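Local coordinates for 6-phosphogluconolactonase (Thermotoga maritima, PDB 1VL1), which hydrolyses 6-phosphogluconolactone to 6-phosphogluconate, the second step of the oxidative stage of the pentose phosphate pathway, at residues H150-F155 / R185-S190; L143-D148 / L215-V220; K39-K44 / Q67-N72. All coordinates share one frame; numbering follows the deposited sequence.

Contact 1. Residues H150-F155 / R185-S190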
loop_
_atom_site.group_PDB
_atom_site.type_symbol
_atom_site.label_atom_id
_atom_site.label_comp_id
_atom_site.label_asym_id
_atom_site.label_seq_id
_atom_site.Cartn_x
_atom_site.Cartn_y
_atom_site.Cartn_z
ATOM N N HIS A 150 1.573 2.212 -12.555
ATOM C CA HIS A 150 2.374 2.625 -11.438
ATOM C C HIS A 150 1.884 1.971 -10.121
ATOM O O HIS A 150 0.733 1.527 -10.012
ATOM C CB HIS A 150 2.449 4.174 -11.357
ATOM C CG HIS A 150 1.383 4.808 -10.528
ATOM N ND1 HIS A 150 0.223 5.321 -11.070
ATOM C CD2 HIS A 150 1.317 5.046 -9.195
ATOM C CE1 HIS A 150 -0.523 5.831 -10.096
ATOM N NE2 HIS A 150 0.124 5.694 -8.951
ATOM N N VAL A 151 2.779 1.827 -9.161
ATOM C CA VAL A 151 2.466 1.266 -7.854
ATOM C C VAL A 151 3.078 2.141 -6.773
ATOM O O VAL A 151 4.118 2.755 -6.988
ATOM C CB VAL A 151 3.017 -0.156 -7.806
ATOM C CG1 VAL A 151 4.541 -0.173 -7.971
ATOM C CG2 VAL A 151 2.557 -0.889 -6.560
ATOM N N ALA A 152 2.393 2.301 -5.642
ATOM C CA ALA A 152 2.846 3.210 -4.621
ATOM C C ALA A 152 2.978 4.591 -5.299
ATOM O O ALA A 152 2.052 4.973 -6.014
ATOM C CB ALA A 152 4.126 2.711 -3.902
ATOM N N SER A 153 4.095 5.280 -5.140
ATOM C CA SER A 153 4.409 6.453 -5.985
ATOM C C SER A 153 5.664 6.163 -6.824
ATOM O O SER A 153 6.505 7.055 -7.076
ATOM C CB SER A 153 4.539 7.740 -5.181
ATOM O OG SER A 153 3.290 8.370 -4.870
ATOM N N ILE A 154 5.795 4.903 -7.226
ATOM C CA ILE A 154 6.831 4.506 -8.176
ATOM C C ILE A 154 6.257 4.607 -9.614
ATOM O O ILE A 154 5.438 3.765 -10.031
ATOM C CB ILE A 154 7.316 3.098 -7.916
ATOM C CG1 ILE A 154 7.797 2.912 -6.470
ATOM C CG2 ILE A 154 8.366 2.753 -8.958
ATOM C CD1 ILE A 154 7.899 1.508 -6.002
ATOM N N PHE A 155 6.683 5.631 -10.333
ATOM C CA PHE A 155 6.242 5.922 -11.692
ATOM C C PHE A 155 7.307 5.528 -12.706
ATOM O O PHE A 155 6.983 5.266 -13.860
ATOM C CB PHE A 155 5.919 7.412 -11.857
ATOM C CG PHE A 155 4.653 7.832 -11.125
ATOM C CD1 PHE A 155 3.428 7.740 -11.708
ATOM C CD2 PHE A 155 4.708 8.244 -9.831
ATOM C CE1 PHE A 155 2.286 8.084 -11.012
ATOM C CE2 PHE A 155 3.569 8.550 -9.123
ATOM C CZ PHE A 155 2.374 8.465 -9.697
ATOM N N ARG A 185 12.576 -2.579 -3.165
ATOM C CA ARG A 185 13.242 -3.267 -2.054
ATOM C C ARG A 185 12.367 -3.387 -0.819
ATOM O O ARG A 185 12.206 -4.498 -0.267
ATOM C CB ARG A 185 14.539 -2.531 -1.731
ATOM C CG ARG A 185 15.274 -3.040 -0.584
ATOM C CD ARG A 185 16.636 -2.370 -0.530
ATOM N NE ARG A 185 17.240 -2.506 0.784
ATOM C CZ ARG A 185 18.072 -1.616 1.334
ATOM N NH1 ARG A 185 18.422 -0.498 0.683
ATOM N NH2 ARG A 185 18.548 -1.845 2.557
ATOM N N ALA A 186 11.752 -2.269 -0.417
ATOM C CA ALA A 186 10.928 -2.208 0.792
ATOM C C ALA A 186 9.655 -3.039 0.569
ATOM O O ALA A 186 9.276 -3.893 1.390
ATOM C CB ALA A 186 10.601 -0.765 1.143
ATOM N N LEU A 187 9.024 -2.813 -0.577
ATOM C CA LEU A 187 7.734 -3.494 -0.866
ATOM C C LEU A 187 7.928 -4.997 -0.935
ATOM O O LEU A 187 7.084 -5.781 -0.490
ATOM C CB LEU A 187 7.084 -2.928 -2.149
ATOM C CG LEU A 187 6.539 -1.485 -2.016
ATOM C CD1 LEU A 187 6.058 -1.031 -3.347
ATOM C CD2 LEU A 187 5.388 -1.485 -1.046
ATOM N N ASN A 188 9.036 -5.408 -1.540
ATOM C CA ASN A 188 9.324 -6.814 -1.736
ATOM C C ASN A 188 9.777 -7.584 -0.484
ATOM O O ASN A 188 9.953 -8.801 -0.511
ATOM C CB ASN A 188 10.294 -6.936 -2.928
ATOM C CG ASN A 188 9.629 -6.674 -4.275
ATOM O OD1 ASN A 188 8.412 -6.601 -4.371
ATOM N ND2 ASN A 188 10.439 -6.501 -5.311
ATOM N N THR A 189 9.917 -6.913 0.665
ATOM C CA THR A 189 10.046 -7.640 1.923
ATOM C C THR A 189 8.709 -8.186 2.424
ATOM O O THR A 189 8.698 -8.994 3.359
ATOM C CB THR A 189 10.631 -6.791 3.074
ATOM O OG1 THR A 189 9.741 -5.711 3.411
ATOM C CG2 THR A 189 11.949 -6.144 2.663
ATOM N N SER A 190 7.608 -7.776 1.810
ATOM C CA SER A 190 6.290 -8.223 2.244
ATOM C C SER A 190 6.061 -9.697 1.933
ATOM O O SER A 190 6.309 -10.149 0.819
ATOM C CB SER A 190 5.226 -7.411 1.550
ATOM O OG SER A 190 5.331 -6.009 1.689
#

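Contact 2. Residues L143-D148 / L215-V220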
loop_
_atom_site.group_PDB
_atom_site.type_symbol
_atom_site.label_atom_id
_atom_site.label_comp_id
_atom_site.label_asym_id
_atom_site.label_seq_id
_atom_site.Cartn_x
_atom_site.Cartn_y
_atom_site.Cartn_z
ATOM N N LEU A 143 -2.052 -2.841 -1.960
ATOM C CA LEU A 143 -1.622 -1.873 -2.931
ATOM C C LEU A 143 -2.626 -1.677 -4.019
ATOM O O LEU A 143 -3.430 -2.606 -4.300
ATOM C CB LEU A 143 -0.312 -2.355 -3.561
ATOM C CG LEU A 143 0.835 -2.554 -2.585
ATOM C CD1 LEU A 143 2.086 -3.093 -3.334
ATOM C CD2 LEU A 143 1.147 -1.259 -1.825
ATOM N N GLY A 144 -2.674 -0.463 -4.563
ATOM C CA GLY A 144 -3.356 -0.173 -5.832
ATOM C C GLY A 144 -2.412 -0.157 -7.010
ATOM O O GLY A 144 -1.202 -0.343 -6.863
ATOM N N MET A 145 -2.958 0.050 -8.188
ATOM C CA MET A 145 -2.136 0.284 -9.370
ATOM C C MET A 145 -2.853 1.294 -10.214
ATOM O O MET A 145 -4.043 1.224 -10.365
ATOM C CB MET A 145 -2.000 -1.010 -10.172
ATOM C CG MET A 145 -1.260 -0.836 -11.468
ATOM S SD MET A 145 -1.220 -2.299 -12.528
ATOM C CE MET A 145 -2.868 -2.202 -13.148
ATOM N N GLY A 146 -2.123 2.266 -10.716
ATOM C CA GLY A 146 -2.669 3.266 -11.556
ATOM C C GLY A 146 -2.990 2.729 -12.923
ATOM O O GLY A 146 -2.493 1.674 -13.315
ATOM N N PRO A 147 -3.755 3.478 -13.705
ATOM C CA PRO A 147 -4.056 3.103 -15.088
ATOM C C PRO A 147 -2.849 3.173 -16.042
ATOM O O PRO A 147 -2.928 2.740 -17.210
ATOM C CB PRO A 147 -5.154 4.087 -15.490
ATOM C CG PRO A 147 -4.947 5.240 -14.624
ATOM C CD PRO A 147 -4.327 4.792 -13.329
ATOM N N ASP A 148 -1.730 3.684 -15.523
ATOM C CA ASP A 148 -0.420 3.627 -16.185
ATOM C C ASP A 148 0.496 2.485 -15.712
ATOM O O ASP A 148 1.611 2.321 -16.234
ATOM C CB ASP A 148 0.308 4.960 -16.030
ATOM C CG ASP A 148 0.468 5.387 -14.583
ATOM O OD1 ASP A 148 0.058 4.666 -13.635
ATOM O OD2 ASP A 148 0.972 6.508 -14.299
ATOM N N LEU A 215 6.115 -2.629 -16.447
ATOM C CA LEU A 215 5.445 -1.554 -15.705
ATOM C C LEU A 215 5.887 -1.666 -14.257
ATOM O O LEU A 215 6.270 -2.761 -13.823
ATOM C CB LEU A 215 3.920 -1.739 -15.758
ATOM C CG LEU A 215 3.290 -1.819 -17.120
ATOM C CD1 LEU A 215 1.779 -2.091 -17.036
ATOM C CD2 LEU A 215 3.556 -0.615 -17.917
ATOM N N PRO A 216 5.863 -0.563 -13.500
ATOM C CA PRO A 216 6.311 -0.649 -12.093
ATOM C C PRO A 216 5.696 -1.825 -11.301
ATOM O O PRO A 216 6.405 -2.490 -10.544
ATOM C CB PRO A 216 5.927 0.708 -11.515
ATOM C CG PRO A 216 6.178 1.619 -12.722
ATOM C CD PRO A 216 5.560 0.846 -13.873
ATOM N N ALA A 217 4.383 -2.004 -11.427
ATOM C CA ALA A 217 3.707 -3.053 -10.691
ATOM C C ALA A 217 4.233 -4.429 -10.977
ATOM O O ALA A 217 4.041 -5.365 -10.163
ATOM C CB ALA A 217 2.245 -2.996 -10.906
ATOM N N TYR A 218 4.793 -4.626 -12.163
ATOM C CA TYR A 218 5.400 -5.929 -12.542
ATOM C C TYR A 218 6.458 -6.362 -11.551
ATOM O O TYR A 218 6.624 -7.545 -11.338
ATOM C CB TYR A 218 6.071 -5.843 -13.917
ATOM C CG TYR A 218 6.760 -7.086 -14.376
ATOM C CD1 TYR A 218 6.041 -8.176 -14.846
ATOM C CD2 TYR A 218 8.160 -7.169 -14.347
ATOM C CE1 TYR A 218 6.701 -9.320 -15.283
ATOM C CE2 TYR A 218 8.817 -8.259 -14.821
ATOM C CZ TYR A 218 8.079 -9.359 -15.243
ATOM O OH TYR A 218 8.716 -10.486 -15.724
ATOM N N PHE A 219 7.135 -5.409 -10.910
ATOM C CA PHE A 219 8.304 -5.764 -10.057
ATOM C C PHE A 219 8.010 -5.963 -8.604
ATOM O O PHE A 219 8.932 -6.301 -7.844
ATOM C CB PHE A 219 9.422 -4.730 -10.232
ATOM C CG PHE A 219 9.938 -4.650 -11.636
ATOM C CD1 PHE A 219 10.856 -5.578 -12.124
ATOM C CD2 PHE A 219 9.462 -3.686 -12.484
ATOM C CE1 PHE A 219 11.284 -5.540 -13.420
ATOM C CE2 PHE A 219 9.903 -3.648 -13.821
ATOM C CZ PHE A 219 10.830 -4.556 -14.270
ATOM N N VAL A 220 6.756 -5.799 -8.195
ATOM C CA VAL A 220 6.391 -5.881 -6.788
ATOM C C VAL A 220 5.712 -7.227 -6.568
ATOM O O VAL A 220 4.641 -7.529 -7.130
ATOM C CB VAL A 220 5.470 -4.725 -6.303
ATOM C CG1 VAL A 220 5.164 -4.901 -4.849
ATOM C CG2 VAL A 220 6.153 -3.438 -6.447
#

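Contact 3. Residues K39-K44 / Q67-N72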
loop_
_atom_site.group_PDB
_atom_site.type_symbol
_atom_site.label_atom_id
_atom_site.label_comp_id
_atom_site.label_asym_id
_atom_site.label_seq_id
_atom_site.Cartn_x
_atom_site.Cartn_y
_atom_site.Cartn_z
ATOM N N LYS A 39 -5.201 -15.083 10.295
ATOM C CA LYS A 39 -4.174 -16.131 10.248
ATOM C C LYS A 39 -2.811 -15.617 10.763
ATOM O O LYS A 39 -2.149 -16.276 11.558
ATOM C CB LYS A 39 -4.031 -16.702 8.811
ATOM C CG LYS A 39 -5.222 -17.544 8.324
ATOM C CD LYS A 39 -5.115 -18.032 6.818
ATOM C CE LYS A 39 -5.185 -16.880 5.807
ATOM N NZ LYS A 39 -5.430 -17.196 4.347
ATOM N N LEU A 40 -2.433 -14.425 10.334
ATOM C CA LEU A 40 -1.140 -13.855 10.703
ATOM C C LEU A 40 -1.092 -13.713 12.217
ATOM O O LEU A 40 -0.134 -14.122 12.854
ATOM C CB LEU A 40 -0.883 -12.538 9.954
ATOM C CG LEU A 40 -0.513 -12.700 8.456
ATOM C CD1 LEU A 40 -0.659 -11.417 7.716
ATOM C CD2 LEU A 40 0.900 -13.201 8.336
ATOM N N LEU A 41 -2.185 -13.217 12.791
ATOM C CA LEU A 41 -2.273 -13.029 14.245
ATOM C C LEU A 41 -2.327 -14.305 15.070
ATOM O O LEU A 41 -2.059 -14.267 16.268
ATOM C CB LEU A 41 -3.445 -12.089 14.574
ATOM C CG LEU A 41 -3.320 -10.645 14.072
ATOM C CD1 LEU A 41 -4.688 -10.010 14.034
ATOM C CD2 LEU A 41 -2.366 -9.823 14.954
ATOM N N GLU A 42 -2.654 -15.456 14.473
ATOM C CA GLU A 42 -2.547 -16.725 15.191
ATOM C C GLU A 42 -1.083 -17.099 15.384
ATOM O O GLU A 42 -0.739 -17.796 16.333
ATOM C CB GLU A 42 -3.256 -17.852 14.437
ATOM C CG GLU A 42 -4.747 -17.627 14.295
ATOM C CD GLU A 42 -5.436 -18.758 13.561
ATOM O OE1 GLU A 42 -5.121 -18.967 12.364
ATOM O OE2 GLU A 42 -6.289 -19.433 14.179
ATOM N N GLU A 43 -0.242 -16.635 14.467
ATOM C CA GLU A 43 1.166 -17.002 14.396
ATOM C C GLU A 43 2.095 -16.025 15.117
ATOM O O GLU A 43 3.149 -16.428 15.622
ATOM C CB GLU A 43 1.593 -17.000 12.924
ATOM C CG GLU A 43 0.917 -18.026 12.042
ATOM C CD GLU A 43 1.219 -17.785 10.572
ATOM O OE1 GLU A 43 1.874 -16.770 10.236
ATOM O OE2 GLU A 43 0.802 -18.613 9.739
ATOM N N LYS A 44 1.722 -14.740 15.119
ATOM C CA LYS A 44 2.601 -13.649 15.525
ATOM C C LYS A 44 1.894 -12.664 16.421
ATOM O O LYS A 44 0.754 -12.309 16.178
ATOM C CB LYS A 44 2.978 -12.814 14.320
ATOM C CG LYS A 44 3.783 -13.476 13.257
ATOM C CD LYS A 44 4.045 -12.466 12.129
ATOM C CE LYS A 44 5.158 -11.444 12.560
ATOM N NZ LYS A 44 5.071 -10.068 12.039
ATOM N N GLN A 67 -14.167 -4.156 11.465
ATOM C CA GLN A 67 -13.981 -5.535 11.909
ATOM C C GLN A 67 -13.447 -5.518 13.349
ATOM O O GLN A 67 -12.769 -4.577 13.721
ATOM C CB GLN A 67 -12.988 -6.264 10.997
ATOM C CG GLN A 67 -13.282 -6.237 9.496
ATOM C CD GLN A 67 -14.650 -6.728 9.191
ATOM O OE1 GLN A 67 -14.892 -7.911 9.297
ATOM N NE2 GLN A 67 -15.566 -5.824 8.809
ATOM N N LYS A 68 -13.722 -6.561 14.128
ATOM C CA LYS A 68 -13.211 -6.685 15.492
ATOM C C LYS A 68 -11.845 -7.387 15.399
ATOM O O LYS A 68 -11.733 -8.608 15.467
ATOM C CB LYS A 68 -14.175 -7.448 16.384
ATOM C CG LYS A 68 -15.491 -6.697 16.697
ATOM C CD LYS A 68 -15.316 -5.243 17.227
ATOM C CE LYS A 68 -16.681 -4.647 17.576
ATOM N NZ LYS A 68 -16.631 -3.230 18.147
ATOM N N PHE A 69 -10.823 -6.574 15.196
ATOM C CA PHE A 69 -9.414 -6.976 15.306
ATOM C C PHE A 69 -8.848 -6.471 16.617
ATOM O O PHE A 69 -9.395 -5.499 17.223
ATOM C CB PHE A 69 -8.600 -6.370 14.184
ATOM C CG PHE A 69 -8.884 -6.943 12.822
ATOM C CD1 PHE A 69 -8.527 -8.230 12.519
ATOM C CD2 PHE A 69 -9.432 -6.143 11.819
ATOM C CE1 PHE A 69 -8.774 -8.745 11.242
ATOM C CE2 PHE A 69 -9.658 -6.644 10.545
ATOM C CZ PHE A 69 -9.347 -7.958 10.267
ATOM N N PRO A 70 -7.780 -7.109 17.106
ATOM C CA PRO A 70 -7.043 -6.552 18.206
ATOM C C PRO A 70 -6.095 -5.498 17.635
ATOM O O PRO A 70 -4.946 -5.789 17.321
ATOM C CB PRO A 70 -6.311 -7.759 18.776
ATOM C CG PRO A 70 -6.040 -8.603 17.617
ATOM C CD PRO A 70 -7.188 -8.386 16.638
ATOM N N TRP A 71 -6.586 -4.268 17.483
ATOM C CA TRP A 71 -5.855 -3.258 16.729
ATOM C C TRP A 71 -4.520 -2.905 17.311
ATOM O O TRP A 71 -3.675 -2.391 16.573
ATOM C CB TRP A 71 -6.682 -1.991 16.658
ATOM C CG TRP A 71 -7.962 -2.184 15.881
ATOM C CD1 TRP A 71 -9.207 -2.128 16.370
ATOM C CD2 TRP A 71 -8.087 -2.414 14.475
ATOM N NE1 TRP A 71 -10.124 -2.337 15.371
ATOM C CE2 TRP A 71 -9.468 -2.516 14.189
ATOM C CE3 TRP A 71 -7.183 -2.526 13.429
ATOM C CZ2 TRP A 71 -9.959 -2.723 12.893
ATOM C CZ3 TRP A 71 -7.655 -2.732 12.144
ATOM C CH2 TRP A 71 -9.042 -2.819 11.885
ATOM N N ASN A 72 -4.370 -3.016 18.621
ATOM C CA ASN A 72 -3.063 -2.818 19.247
ATOM C C ASN A 72 -1.965 -3.742 18.749
ATOM O O ASN A 72 -0.795 -3.469 18.970
ATOM C CB ASN A 72 -3.131 -2.911 20.745
ATOM C CG ASN A 72 -3.597 -4.268 21.260
ATOM O OD1 ASN A 72 -4.645 -4.755 20.861
ATOM N ND2 ASN A 72 -2.828 -4.867 22.172
#

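Contact 1. Residues H150-F155 / R185-S190
Ile154 and Leu187 meet through matching first torsions: CG1 of Ile154 (chi1 -55°) and CG of Leu187 (chi1 -70°) are each anti to the carbonyl carbon of their own residue. An extended chi2 of 162° then carries the isoleucine outward, and the two side chains come tip to tip, with Ile154 CD1 4.1 Å from Leu187 CD1. The same leucine methyl also rests against Ala152, its CD1 lying 4.2 Å from Ala152 CB, so one methyl serves both partners. No hydrogen bond crosses between the segments; each side is shaped internally. In 150-155 the chain folds back on itself, Ile154 N donating to Val151 O over 2.7 Å. Leu187 to Ser190 form a type I turn. There Leu187 O accepts Ser190 N and Ser190 OG from the same face of its plane, the hydroxyl at 2.8 Å. One residue earlier, Ala186 O takes Thr189 OG1 at 2.8 Å in the carbonyl plane. Behind the apolar meeting point, Phe155 CE1 sits 3.4 Å above the centre of the His150 ring. His150 NE2 bonds a citrate, probably from the crystallisation liquor, while ND1 bonds Asp148. Leu187 of helix 184-187 thus packs behind a loop whose His150 faces the bound citrate, and which carries the Gly-His-x-Ala-Ser sequence characteristic of the glucosamine-6-phosphate isomerase/6-phosphogluconolactonase family.

Contact 2. Residues L143-D148 / L215-V220
Beside Ala217 and Val220, which meet Met145 and Leu143 across the contact, two rings on the 3-10 segment sit edge against face. Tyr218 CD2 stands 3.6 Å above the centre of one face of Phe219, while Phe219 CE1 lies at the tyrosine's edge, in its plane. Tyr218 also makes a cation-pi contact with Arg221, and Phe219 meets the ring of Phe184 at about 40°. The contact itself is made by smaller groups. Leu143 and Val220 reach tip to tip, CD1 of the leucine 3.9 Å from CG1 of the valine. Met145 starts with CG anti to the backbone N (chi1 175°) and bends at chi3 (76°); its SD approaches Ala217 CB to 3.9 Å, with CG of the same methionine 4.2 Å from that methyl. Further along, Leu215 CD2 lies 3.9 Å from Asp148 O. Met145 O accepts from Lys202 NZ on helix 200-210. With no hydrogen bond between the two segments themselves, and thioether, methyl and branched groups at van der Waals range, the direct contact is mainly apolar, and a backbone bond between Ala217 and Gly149 joins the loops just beyond it.

Contact 3. Residues K39-K44 / Q67-N72
Leu41, toward the C-terminal part of helix 25-43, reaches Pro70, and its side chain can be followed outward atom by atom. CB lies 5.7 Å from Pro70 CD, too far for a contact, and CG is still 5.2 Å from that same Pro70 CD. A chi1 of -65° places CG opposite the carbonyl carbon, and from there the branch divides. CD1 does the touching: it reaches Pro70 CD at 4.0 Å and Pro70 CG at 4.1 Å, so it sits against one end of the pyrrolidine ring. The same methyl lies 4.5 Å from Phe69 CD1, approaching that ring obliquely. Leu41 CD2 stays further back, 4.7 Å from Pro70 CG. The leucine side chain also packs on Ile47 of strand 47-51. This places the contact in the Rossmann-like α/β fold: helix 25-43 leads into strand 47-51, and a β-α-β crossover through helix 57-64 connects that strand to its parallel neighbour 74-82, with 67-72 forming the link into the second strand. Within that link Lys68 and Pro70 are each the centre of an inverse gamma turn. Phe69 CB lies 3.9 Å above the centre of a face of Trp71, whose CZ2 in turn comes to the edge of the Phe69 ring, in its plane. Phe69 also packs against Arg34, Met37 and Glu38 of helix 25-43. On the helix side Leu40 O accepts from both Glu43 N and Lys44 N, while Arg73 NH2, just beyond Asn72, bonds Leu41 O and Lys44 O.

How the contacts relate
Contacts 1 and 2 form one continuous region: their centres are 8 Å apart, and along the chain contact 1 is nested inside the loop closed by contact 2. They touch directly, Asn188 ND2 lying 3.0 Å from Phe219 O in a probable hydrogen bond, while Ile154 O packs 3.4 Å from Pro216 CB. His150 of contact 1 lines the citrate site directly, whereas contact 2 reaches it at second hand, through Asp148. Contact 3 is separate, closing before either of the others opens and lying on the opposite side of the chain's centre from the other two, its centre about 24 Å from that of contact 1 and 28 Å from that of contact 2.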